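Long-range contacts in group II chitinase (Ostrinia furnacalis, PDB 6JAW), which probably hydrolyses internal bonds of chitin as an endochitinase, this chain being a glycosyl hydrolase family 18 domain of a much longer protein: residues Tyr198-Gln203 with Phe225-Thr230; Met248-Gln253 with Gly343-Leu348; Ile327-Val332 with Leu365-Thr370. All coordinates share one frame; numbering follows the deposited sequence.

Interaction 1 of 3, residues Tyr198-Gln203 with Phe225-Thr230. With NAG (2-acetamido-2-deoxy-beta-D-glucopyranose), chain C; BBO (2-[3-(morpholin-4-yl)propyl]-1H-benzo[de]isoquinoline-1,3(2H)-dione), chain B.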
loop_
_atom_site.group_PDB
_atom_site.type_symbol
_atom_site.label_atom_id
_atom_site.label_comp_id
_atom_site.label_asym_id
_atom_site.label_seq_id
_atom_site.Cartn_x
_atom_site.Cartn_y
_atom_site.Cartn_z
ATOM N N TYR A 198 -3.852 5.703 2.280
ATOM C CA TYR A 198 -5.155 5.062 2.143
ATOM C C TYR A 198 -5.490 4.409 3.475
ATOM O O TYR A 198 -4.689 4.430 4.414
ATOM C CB TYR A 198 -5.189 4.048 0.992
ATOM C CG TYR A 198 -3.987 3.141 0.910
ATOM C CD1 TYR A 198 -3.826 2.081 1.797
ATOM C CD2 TYR A 198 -3.015 3.339 -0.061
ATOM C CE1 TYR A 198 -2.724 1.249 1.723
ATOM C CE2 TYR A 198 -1.909 2.509 -0.147
ATOM C CZ TYR A 198 -1.768 1.467 0.745
ATOM O OH TYR A 198 -0.670 0.641 0.657
ATOM N N ASP A 199 -6.692 3.837 3.552
ATOM C CA ASP A 199 -7.253 3.334 4.804
ATOM C C ASP A 199 -7.317 4.420 5.871
ATOM O O ASP A 199 -7.151 4.147 7.062
ATOM C CB ASP A 199 -6.473 2.129 5.330
ATOM C CG ASP A 199 -6.629 0.915 4.454
ATOM O OD1 ASP A 199 -7.562 0.885 3.618
ATOM O OD2 ASP A 199 -5.798 0.004 4.585
ATOM N N TYR A 200 -7.544 5.668 5.460
ATOM C CA TYR A 200 -7.851 6.698 6.444
ATOM C C TYR A 200 -9.144 6.385 7.180
ATOM O O TYR A 200 -9.320 6.789 8.335
ATOM C CB TYR A 200 -7.968 8.059 5.770
ATOM C CG TYR A 200 -6.661 8.623 5.289
ATOM C CD1 TYR A 200 -5.804 9.272 6.163
ATOM C CD2 TYR A 200 -6.283 8.511 3.957
ATOM C CE1 TYR A 200 -4.606 9.806 5.721
ATOM C CE2 TYR A 200 -5.091 9.043 3.504
ATOM C CZ TYR A 200 -4.259 9.690 4.391
ATOM O OH TYR A 200 -3.066 10.219 3.950
ATOM N N HIS A 201 -10.063 5.683 6.525
ATOM C CA HIS A 201 -11.363 5.386 7.097
ATOM C C HIS A 201 -11.756 3.968 6.727
ATOM O O HIS A 201 -11.390 3.460 5.664
ATOM C CB HIS A 201 -12.428 6.383 6.617
ATOM C CG HIS A 201 -12.143 7.797 7.012
ATOM N ND1 HIS A 201 -12.178 8.224 8.322
ATOM C CD2 HIS A 201 -11.787 8.875 6.273
ATOM C CE1 HIS A 201 -11.868 9.507 8.372
ATOM N NE2 HIS A 201 -11.627 9.926 7.142
ATOM N N GLY A 202 -12.491 3.334 7.627
ATOM C CA GLY A 202 -12.983 1.990 7.408
ATOM C C GLY A 202 -13.979 1.630 8.487
ATOM O O GLY A 202 -14.316 2.456 9.337
ATOM N N GLN A 203 -14.430 0.369 8.452
ATOM C CA GLN A 203 -15.448 -0.104 9.390
ATOM C C GLN A 203 -15.095 0.208 10.843
ATOM O O GLN A 203 -15.992 0.447 11.658
ATOM C CB GLN A 203 -15.669 -1.616 9.223
ATOM C CG GLN A 203 -14.461 -2.488 9.584
ATOM C CD GLN A 203 -14.667 -3.969 9.277
ATOM O OE1 GLN A 203 -15.598 -4.597 9.786
ATOM N NE2 GLN A 203 -13.787 -4.533 8.453
ATOM N N PHE A 225 -6.409 13.640 8.263
ATOM C CA PHE A 225 -6.698 12.359 7.622
ATOM C C PHE A 225 -7.003 12.565 6.139
ATOM O O PHE A 225 -8.103 12.323 5.657
ATOM C CB PHE A 225 -7.840 11.644 8.334
ATOM C CG PHE A 225 -7.418 10.936 9.586
ATOM C CD1 PHE A 225 -6.082 10.868 9.942
ATOM C CD2 PHE A 225 -8.355 10.321 10.398
ATOM C CE1 PHE A 225 -5.688 10.210 11.095
ATOM C CE2 PHE A 225 -7.970 9.665 11.551
ATOM C CZ PHE A 225 -6.636 9.608 11.899
ATOM N N ASN A 226 -5.988 13.034 5.419
ATOM C CA ASN A 226 -6.086 13.176 3.974
ATOM C C ASN A 226 -4.677 13.177 3.405
ATOM O O ASN A 226 -3.716 13.524 4.096
ATOM C CB ASN A 226 -6.843 14.447 3.574
ATOM C CG ASN A 226 -6.199 15.701 4.114
ATOM O OD1 ASN A 226 -5.233 16.202 3.546
ATOM N ND2 ASN A 226 -6.734 16.219 5.217
ATOM N N ALA A 227 -4.566 12.769 2.138
ATOM C CA ALA A 227 -3.249 12.576 1.541
ATOM C C ALA A 227 -2.464 13.875 1.476
ATOM O O ALA A 227 -1.236 13.868 1.628
ATOM C CB ALA A 227 -3.387 11.974 0.145
ATOM N N ASN A 228 -3.145 14.999 1.259
ATOM C CA ASN A 228 -2.439 16.267 1.133
ATOM C C ASN A 228 -1.705 16.615 2.426
ATOM O O ASN A 228 -0.529 16.994 2.401
ATOM C CB ASN A 228 -3.411 17.378 0.740
ATOM C CG ASN A 228 -2.731 18.715 0.654
ATOM O OD1 ASN A 228 -1.777 18.874 -0.093
ATOM N ND2 ASN A 228 -3.207 19.685 1.426
ATOM N N TYR A 229 -2.377 16.480 3.570
ATOM C CA TYR A 229 -1.704 16.715 4.843
ATOM C C TYR A 229 -0.575 15.711 5.051
ATOM O O TYR A 229 0.546 16.076 5.427
ATOM C CB TYR A 229 -2.707 16.640 5.997
ATOM C CG TYR A 229 -2.084 16.976 7.335
ATOM C CD1 TYR A 229 -1.314 16.041 8.022
ATOM C CD2 TYR A 229 -2.233 18.240 7.896
ATOM C CE1 TYR A 229 -0.724 16.348 9.229
ATOM C CE2 TYR A 229 -1.644 18.553 9.106
ATOM C CZ TYR A 229 -0.895 17.599 9.766
ATOM O OH TYR A 229 -0.308 17.892 10.966
ATOM N N THR A 230 -0.861 14.432 4.811
ATOM C CA THR A 230 0.113 13.383 5.085
ATOM C C THR A 230 1.411 13.612 4.321
ATOM O O THR A 230 2.507 13.537 4.890
ATOM C CB THR A 230 -0.478 12.026 4.718
ATOM O OG1 THR A 230 -1.508 11.678 5.654
ATOM C CG2 THR A 230 0.603 10.981 4.746
HETATM C C1 NAG C . -2.604 20.997 1.471
HETATM C C2 NAG C . -3.658 22.116 1.449
HETATM C C3 NAG C . -3.027 23.475 1.768
HETATM C C4 NAG C . -2.183 23.418 3.034
HETATM C C5 NAG C . -1.159 22.300 2.916
HETATM C C6 NAG C . -0.317 22.135 4.163
HETATM C C7 NAG C . -5.631 22.015 -0.009
HETATM C C8 NAG C . -6.132 22.120 -1.416
HETATM N N2 NAG C . -4.315 22.170 0.154
HETATM O O3 NAG C . -4.074 24.425 1.931
HETATM O O4 NAG C . -1.512 24.658 3.232
HETATM O O5 NAG C . -1.845 21.058 2.703
HETATM O O6 NAG C . -0.809 21.104 5.010
HETATM O O7 NAG C . -6.382 21.793 0.934
HETATM C C10 BBO B . -6.760 0.975 11.515
HETATM C C13 BBO B . -6.158 -1.485 7.224
HETATM C C15 BBO B . -4.621 -2.938 5.867
HETATM C C17 BBO B . -4.501 -2.710 2.209
HETATM C C01 BBO B . -7.279 1.068 12.801
HETATM C C02 BBO B . -8.053 0.030 13.333
HETATM C C03 BBO B . -8.308 -1.110 12.572
HETATM C C04 BBO B . -9.080 -2.175 13.064
HETATM C C05 BBO B . -9.304 -3.296 12.251
HETATM C C06 BBO B . -8.783 -3.381 10.978
HETATM C C07 BBO B . -8.038 -2.344 10.507
HETATM C C08 BBO B . -7.791 -1.203 11.291
HETATM C C09 BBO B . -7.017 -0.151 10.770
HETATM C C11 BBO B . -6.443 -0.251 9.362
HETATM C C12 BBO B . -7.467 -2.442 9.104
HETATM C C14 BBO B . -4.732 -2.022 7.094
HETATM C C16 BBO B . -4.029 -2.383 3.634
HETATM C C18 BBO B . -6.023 -4.156 3.291
HETATM C C19 BBO B . -6.328 -2.967 4.191
HETATM N N01 BBO B . -6.682 -1.396 8.576
HETATM N N02 BBO B . -5.095 -2.315 4.635
HETATM O O01 BBO B . -5.672 0.791 8.853
HETATM O O02 BBO B . -7.724 -3.581 8.341
HETATM O O03 BBO B . -5.466 -3.723 2.089
HETATM O O HOH W 1 -10.724 12.318 6.500
#
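Y200 reaches from a loop that follows strand 192-195 of the TIM barrel to the first turn of helix 227-236, and its hydroxyl meets T230. The Y200 side chain is the tight part of the contact. With chi1 at -71°, CG lies beside the backbone N and opposite the carbonyl carbon, and the ring runs along the backbone that enters the helix. One face is covered by the F225-N226 peptide, with N226 N 3.5 Å from Y200 CE1, while Y200 CD1 lies 3.8 Å from F225 CB. At the end of the ring, Y200 OH donates to T230 OG1 over 2.7 Å. T230 OG1 lies near the ring plane, at its edge, and is also hydrogen-bonded to the backbone oxygen of P172, so the buried threonine hydroxyl is gripped from two parts of the chain. The helix start is fixed separately by N226, the N-cap: its OD1 accepts from Y229 N at 2.9 Å, with an N-H...O angle of 165°.

The partly exposed H201-F225 side is looser. H201 CE1 approaches the edge of the F225 ring no closer than 4.1 Å at CD2, and a water does much of the joining: it is 2.6 Å from H201 NE2 and donates to F225 O. The other imidazole nitrogen, ND1, is hydrogen-bonded to D205 OD2, which probably steadies the ring's rotation. The two segments also lead to very different surroundings. D199, next to Y200, hydrogen-bonds through OD2 to the morpholine nitrogen N02 of the bound ligand BBO, although the modelled separation is doubtfully short. On the helix, N228 ND2 is linked covalently to C1 of an N-acetylglucosamine, at 1.4 Å.

Interaction 2 of 3, residues Met248-Gln253 with Gly343-Leu348. With BBO (2-[3-(morpholin-4-yl)propyl]-1H-benzo[de]isoquinoline-1,3(2H)-dione), chain B.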
loop_
_atom_site.group_PDB
_atom_site.type_symbol
_atom_site.label_atom_id
_atom_site.label_comp_id
_atom_site.label_asym_id
_atom_site.label_seq_id
_atom_site.Cartn_x
_atom_site.Cartn_y
_atom_site.Cartn_z
ATOM N N MET A 248 -1.806 4.665 -3.623
ATOM C CA MET A 248 -3.156 4.809 -4.133
ATOM C C MET A 248 -3.844 3.454 -4.046
ATOM O O MET A 248 -3.246 2.429 -4.420
ATOM C CB MET A 248 -3.157 5.327 -5.574
ATOM C CG MET A 248 -2.852 6.821 -5.669
ATOM S SD MET A 248 -2.301 7.264 -7.315
ATOM C CE MET A 248 -0.734 6.395 -7.406
ATOM N N PRO A 249 -5.072 3.398 -3.539
ATOM C CA PRO A 249 -5.730 2.105 -3.334
ATOM C C PRO A 249 -6.457 1.628 -4.586
ATOM O O PRO A 249 -7.168 2.390 -5.250
ATOM C CB PRO A 249 -6.719 2.400 -2.198
ATOM C CG PRO A 249 -7.071 3.850 -2.392
ATOM C CD PRO A 249 -5.834 4.520 -2.955
ATOM N N MET A 250 -6.262 0.349 -4.909
ATOM C CA MET A 250 -6.996 -0.319 -5.974
ATOM C C MET A 250 -8.222 -1.049 -5.441
ATOM O O MET A 250 -8.691 -2.011 -6.061
ATOM C CB MET A 250 -6.085 -1.306 -6.713
ATOM C CG MET A 250 -4.757 -0.733 -7.188
ATOM S SD MET A 250 -4.911 0.301 -8.649
ATOM C CE MET A 250 -4.879 1.930 -7.895
ATOM N N TYR A 251 -8.729 -0.621 -4.295
ATOM C CA TYR A 251 -9.789 -1.316 -3.594
ATOM C C TYR A 251 -10.617 -0.284 -2.854
ATOM O O TYR A 251 -10.256 0.891 -2.764
ATOM C CB TYR A 251 -9.230 -2.347 -2.606
ATOM C CG TYR A 251 -8.447 -1.690 -1.492
ATOM C CD1 TYR A 251 -7.099 -1.395 -1.653
ATOM C CD2 TYR A 251 -9.062 -1.331 -0.298
ATOM C CE1 TYR A 251 -6.379 -0.779 -0.644
ATOM C CE2 TYR A 251 -8.353 -0.713 0.714
ATOM C CZ TYR A 251 -7.010 -0.442 0.533
ATOM O OH TYR A 251 -6.286 0.171 1.525
ATOM N N GLY A 252 -11.722 -0.740 -2.287
ATOM C CA GLY A 252 -12.590 0.118 -1.513
ATOM C C GLY A 252 -12.796 -0.448 -0.123
ATOM O O GLY A 252 -12.670 -1.653 0.100
ATOM N N GLN A 253 -13.089 0.440 0.821
ATOM C CA GLN A 253 -13.502 0.039 2.156
ATOM C C GLN A 253 -15.020 0.017 2.172
ATOM O O GLN A 253 -15.664 0.989 1.767
ATOM C CB GLN A 253 -12.964 0.993 3.226
ATOM C CG GLN A 253 -11.455 0.886 3.473
ATOM C CD GLN A 253 -11.067 -0.287 4.364
ATOM O OE1 GLN A 253 -11.916 -0.912 5.004
ATOM N NE2 GLN A 253 -9.774 -0.583 4.413
ATOM N N GLY A 343 4.410 7.218 -7.697
ATOM C CA GLY A 343 3.210 6.669 -7.110
ATOM C C GLY A 343 3.398 5.221 -6.725
ATOM O O GLY A 343 4.346 4.561 -7.162
ATOM N N MET A 344 2.499 4.729 -5.889
ATOM C CA MET A 344 2.509 3.349 -5.441
ATOM C C MET A 344 1.069 2.867 -5.452
ATOM O O MET A 344 0.152 3.645 -5.171
ATOM C CB MET A 344 3.126 3.223 -4.039
ATOM C CG MET A 344 3.042 1.825 -3.438
ATOM S SD MET A 344 1.578 1.569 -2.408
ATOM C CE MET A 344 2.062 2.436 -0.911
ATOM N N ILE A 345 0.857 1.603 -5.798
ATOM C CA ILE A 345 -0.490 1.056 -5.824
ATOM C C ILE A 345 -0.551 -0.189 -4.960
ATOM O O ILE A 345 0.370 -1.014 -4.955
ATOM C CB ILE A 345 -0.973 0.757 -7.255
ATOM C CG1 ILE A 345 -0.093 -0.298 -7.920
ATOM C CG2 ILE A 345 -1.009 2.043 -8.055
ATOM C CD1 ILE A 345 -0.896 -1.438 -8.514
ATOM N N TRP A 346 -1.632 -0.287 -4.197
ATOM C CA TRP A 346 -2.023 -1.494 -3.491
ATOM C C TRP A 346 -3.384 -1.887 -4.046
ATOM O O TRP A 346 -4.375 -1.206 -3.771
ATOM C CB TRP A 346 -2.109 -1.266 -1.980
ATOM C CG TRP A 346 -2.424 -2.538 -1.294
ATOM C CD1 TRP A 346 -3.660 -3.101 -1.126
ATOM C CD2 TRP A 346 -1.483 -3.463 -0.748
ATOM N NE1 TRP A 346 -3.543 -4.312 -0.491
ATOM C CE2 TRP A 346 -2.216 -4.557 -0.245
ATOM C CE3 TRP A 346 -0.092 -3.469 -0.627
ATOM C CZ2 TRP A 346 -1.604 -5.644 0.372
ATOM C CZ3 TRP A 346 0.515 -4.552 -0.017
ATOM C CH2 TRP A 346 -0.241 -5.622 0.477
ATOM N N ALA A 347 -3.451 -2.956 -4.839
ATOM C CA ALA A 347 -2.323 -3.770 -5.271
ATOM C C ALA A 347 -2.634 -4.239 -6.695
ATOM O O ALA A 347 -3.753 -4.047 -7.173
ATOM C CB ALA A 347 -2.113 -4.964 -4.335
ATOM N N LEU A 348 -1.653 -4.855 -7.359
ATOM C CA LEU A 348 -1.817 -5.234 -8.763
ATOM C C LEU A 348 -3.085 -6.047 -8.982
ATOM O O LEU A 348 -3.833 -5.814 -9.940
ATOM C CB LEU A 348 -0.597 -6.033 -9.230
ATOM C CG LEU A 348 0.662 -5.233 -9.578
ATOM C CD1 LEU A 348 1.891 -6.125 -9.628
ATOM C CD2 LEU A 348 0.473 -4.503 -10.905
HETATM C C10 BBO B . -6.760 0.975 11.515
HETATM C C13 BBO B . -6.158 -1.485 7.224
HETATM C C15 BBO B . -4.621 -2.938 5.867
HETATM C C17 BBO B . -4.501 -2.710 2.209
HETATM C C01 BBO B . -7.279 1.068 12.801
HETATM C C02 BBO B . -8.053 0.030 13.333
HETATM C C03 BBO B . -8.308 -1.110 12.572
HETATM C C04 BBO B . -9.080 -2.175 13.064
HETATM C C05 BBO B . -9.304 -3.296 12.251
HETATM C C06 BBO B . -8.783 -3.381 10.978
HETATM C C07 BBO B . -8.038 -2.344 10.507
HETATM C C08 BBO B . -7.791 -1.203 11.291
HETATM C C09 BBO B . -7.017 -0.151 10.770
HETATM C C11 BBO B . -6.443 -0.251 9.362
HETATM C C12 BBO B . -7.467 -2.442 9.104
HETATM C C14 BBO B . -4.732 -2.022 7.094
HETATM C C16 BBO B . -4.029 -2.383 3.634
HETATM C C18 BBO B . -6.023 -4.156 3.291
HETATM C C19 BBO B . -6.328 -2.967 4.191
HETATM N N01 BBO B . -6.682 -1.396 8.576
HETATM N N02 BBO B . -5.095 -2.315 4.635
HETATM O O01 BBO B . -5.672 0.791 8.853
HETATM O O02 BBO B . -7.724 -3.581 8.341
HETATM O O03 BBO B . -5.466 -3.723 2.089
#
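M248 and P249 pair in parallel register with I345 and W346, joining strand 244-257 to strand 342-346 in the wall of the TIM barrel. Three backbone bonds hold the pair: M248 N to M344 O at 2.7 Å, W346 N to M248 O at 3.2 Å, and M250 N to W346 O at 2.7 Å. The first is bent, with an N-H...O angle of 136°, and the last is nearly straight at 170°.

M248 and I345 lie on the face of the wall that meets the outer helices. M250, bent at chi2 and chi3, curls back and brings CE to 3.9 Å from I345 CG2. Next to these methyls pack I328 and I368 of the surrounding helices. P249 and W346 belong to the other face, turned to the barrel interior and the ligand pocket.

The peptide between W346 and A347 is cis, a non-proline cis bond of the kind known after the active-site tryptophan in family 18 chitinases. It places A347 CB against one face of the indole, while morpholine carbon C17 of BBO covers the opposite face, so the ring is sandwiched. Y251 comes to the indole with its ring plane at 85°, CE1 lying 3.6 Å from W346 CD1, and the edge of its ring meets W346 O. One Y251 face lies under the morpholine oxygen, and its ring also stacks with F284. The phenol OH is hydrogen-bonded to D199 OD1, of the same aspartate that binds BBO, and that should help fix the ring's place in the pocket. W346 NE1 sits 3.3 Å from morpholine oxygen O03.

Interaction 3 of 3, residues Ile327-Val332 with Leu365-Thr370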
loop_
_atom_site.group_PDB
_atom_site.type_symbol
_atom_site.label_atom_id
_atom_site.label_comp_id
_atom_site.label_asym_id
_atom_site.label_seq_id
_atom_site.Cartn_x
_atom_site.Cartn_y
_atom_site.Cartn_z
ATOM N N ILE A 327 -10.544 10.536 -9.939
ATOM C CA ILE A 327 -9.793 11.002 -8.776
ATOM C C ILE A 327 -8.346 10.532 -8.851
ATOM O O ILE A 327 -7.438 11.192 -8.328
ATOM C CB ILE A 327 -10.462 10.546 -7.465
ATOM C CG1 ILE A 327 -9.893 11.320 -6.272
ATOM C CG2 ILE A 327 -10.265 9.050 -7.244
ATOM C CD1 ILE A 327 -10.212 12.811 -6.281
ATOM N N ILE A 328 -8.098 9.404 -9.512
ATOM C CA ILE A 328 -6.732 8.912 -9.635
ATOM C C ILE A 328 -5.902 9.859 -10.493
ATOM O O ILE A 328 -4.741 10.147 -10.179
ATOM C CB ILE A 328 -6.739 7.480 -10.190
ATOM C CG1 ILE A 328 -6.908 6.477 -9.044
ATOM C CG2 ILE A 328 -5.486 7.215 -10.999
ATOM C CD1 ILE A 328 -6.698 5.054 -9.454
ATOM N N LYS A 329 -6.489 10.387 -11.568
ATOM C CA LYS A 329 -5.767 11.370 -12.367
ATOM C C LYS A 329 -5.511 12.639 -11.564
ATOM O O LYS A 329 -4.448 13.260 -11.692
ATOM C CB LYS A 329 -6.538 11.668 -13.651
ATOM C CG LYS A 329 -6.477 10.497 -14.621
ATOM C CD LYS A 329 -7.227 10.761 -15.910
ATOM C CE LYS A 329 -7.020 9.604 -16.886
ATOM N NZ LYS A 329 -5.572 9.207 -17.002
ATOM N N LYS A 330 -6.464 13.027 -10.715
ATOM C CA LYS A 330 -6.236 14.158 -9.820
ATOM C C LYS A 330 -5.090 13.870 -8.854
ATOM O O LYS A 330 -4.256 14.742 -8.585
ATOM C CB LYS A 330 -7.523 14.481 -9.058
ATOM C CG LYS A 330 -7.481 15.763 -8.251
ATOM C CD LYS A 330 -7.864 16.961 -9.099
ATOM C CE LYS A 330 -7.872 18.238 -8.273
ATOM N NZ LYS A 330 -8.832 18.167 -7.136
ATOM N N LYS A 331 -5.024 12.648 -8.330
ATOM C CA LYS A 331 -3.958 12.316 -7.391
ATOM C C LYS A 331 -2.601 12.297 -8.077
ATOM O O LYS A 331 -1.603 12.747 -7.500
ATOM C CB LYS A 331 -4.250 10.974 -6.728
ATOM C CG LYS A 331 -5.360 11.049 -5.695
ATOM C CD LYS A 331 -5.622 9.688 -5.071
ATOM C CE LYS A 331 -6.633 9.802 -3.938
ATOM N NZ LYS A 331 -6.754 8.540 -3.150
ATOM N N VAL A 332 -2.538 11.789 -9.311
ATOM C CA VAL A 332 -1.265 11.768 -10.018
ATOM C C VAL A 332 -0.833 13.186 -10.375
ATOM O O VAL A 332 0.354 13.522 -10.305
ATOM C CB VAL A 332 -1.352 10.858 -11.256
ATOM C CG1 VAL A 332 -0.065 10.937 -12.058
ATOM C CG2 VAL A 332 -1.604 9.416 -10.828
ATOM N N LEU A 365 -4.569 1.404 -13.106
ATOM C CA LEU A 365 -3.123 1.476 -13.278
ATOM C C LEU A 365 -2.761 2.148 -14.594
ATOM O O LEU A 365 -1.781 2.899 -14.664
ATOM C CB LEU A 365 -2.525 0.075 -13.188
ATOM C CG LEU A 365 -1.011 -0.052 -13.034
ATOM C CD1 LEU A 365 -0.461 0.947 -12.020
ATOM C CD2 LEU A 365 -0.678 -1.478 -12.616
ATOM N N ASN A 366 -3.546 1.910 -15.645
ATOM C CA ASN A 366 -3.303 2.616 -16.896
ATOM C C ASN A 366 -3.570 4.108 -16.763
ATOM O O ASN A 366 -2.874 4.914 -17.391
ATOM C CB ASN A 366 -4.151 2.023 -18.016
ATOM C CG ASN A 366 -3.428 0.918 -18.752
ATOM O OD1 ASN A 366 -2.427 1.168 -19.418
ATOM N ND2 ASN A 366 -3.923 -0.312 -18.627
ATOM N N ALA A 367 -4.556 4.496 -15.951
ATOM C CA ALA A 367 -4.814 5.917 -15.733
ATOM C C ALA A 367 -3.639 6.580 -15.029
ATOM O O ALA A 367 -3.265 7.711 -15.359
ATOM C CB ALA A 367 -6.093 6.107 -14.916
ATOM N N ILE A 368 -3.055 5.892 -14.039
ATOM C CA ILE A 368 -1.879 6.422 -13.357
ATOM C C ILE A 368 -0.734 6.584 -14.338
ATOM O O ILE A 368 -0.097 7.640 -14.407
ATOM C CB ILE A 368 -1.478 5.508 -12.186
ATOM C CG1 ILE A 368 -2.509 5.590 -11.067
ATOM C CG2 ILE A 368 -0.095 5.891 -11.678
ATOM C CD1 ILE A 368 -2.430 4.472 -10.073
ATOM N N LYS A 369 -0.456 5.532 -15.114
ATOM C CA LYS A 369 0.661 5.563 -16.050
ATOM C C LYS A 369 0.487 6.684 -17.061
ATOM O O LYS A 369 1.418 7.453 -17.326
ATOM C CB LYS A 369 0.783 4.212 -16.759
ATOM C CG LYS A 369 1.692 4.239 -17.978
ATOM C CD LYS A 369 1.699 2.899 -18.698
ATOM C CE LYS A 369 2.600 2.933 -19.932
ATOM N NZ LYS A 369 2.641 1.603 -20.603
ATOM N N THR A 370 -0.712 6.794 -17.629
ATOM C CA THR A 370 -0.969 7.814 -18.635
ATOM C C THR A 370 -0.766 9.210 -18.072
ATOM O O THR A 370 -0.143 10.062 -18.716
ATOM C CB THR A 370 -2.385 7.654 -19.168
ATOM O OG1 THR A 370 -2.466 6.414 -19.877
ATOM C CG2 THR A 370 -2.753 8.815 -20.093
#
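I368 packs against I328 and V332, two residues one helical turn apart, where helices 325-337 and 363-373 run side by side in the outer helical layer of the TIM barrel. Their local axes approach to 9.0 Å and cross at -34°, with both helices running in broadly the same direction.

The I368 side chain carries most of the apolar contact. Its CB lies 4.1 Å from V332 CG2. There the chain branches: CG2 turns to the same valine methyl, at 3.9 Å, whereas CG1 swings beside the backbone N, chi1 -70°, and goes between I328 and V332. CG1 is 3.4 Å from I328 CG2, closer than carbons usually pack and the closest carbon pair of the contact. Beyond it, CD1 leaves the neighbouring helix and points into the barrel wall, ending among the side chains of M248 and I345. I368 thus touches helix 325-337 with CB, CG1 and CG2 and the two strands with CD1.

A367 fits in alongside, its CB 4.1 Å from I328 CG2. Toward the outer surface the chemistry changes. K329 runs extended from its helix as far as CE and then bends, chi4 -47°, which carries the ammonium group across A367 CB toward the other backbone. E371 of helix 363-373 makes no more than a long, weak ion pair with K329 NZ, and T370 CB, on the exposed side, lies near the same group. The bond across the contact is itself weak, from K329 NZ to A367 O at 3.2 Å.

In the fold
Interaction 2 lies nearest the centre of the chain and is wholly buried: short parallel strand pairing outlines the ligand pocket on one face and meets helices on the other. Interaction 3 lies behind it, in the helical layer, its apolar centre giving way to a weakly bound lysine at the surface. They share the outer side of the same wall, where I368 CD1 comes within 3.5 Å of I345 CG2. Interaction 1 joins a loop to a helix start, combining a buried hydroxyl bond with a water bridge, and reaches the pocket through D199. D199 OD1 is hydrogen-bonded to Y251 OH and Q253 NE2 of interaction 2, and both contacts touch BBO. Interactions 1 and 3 do not touch.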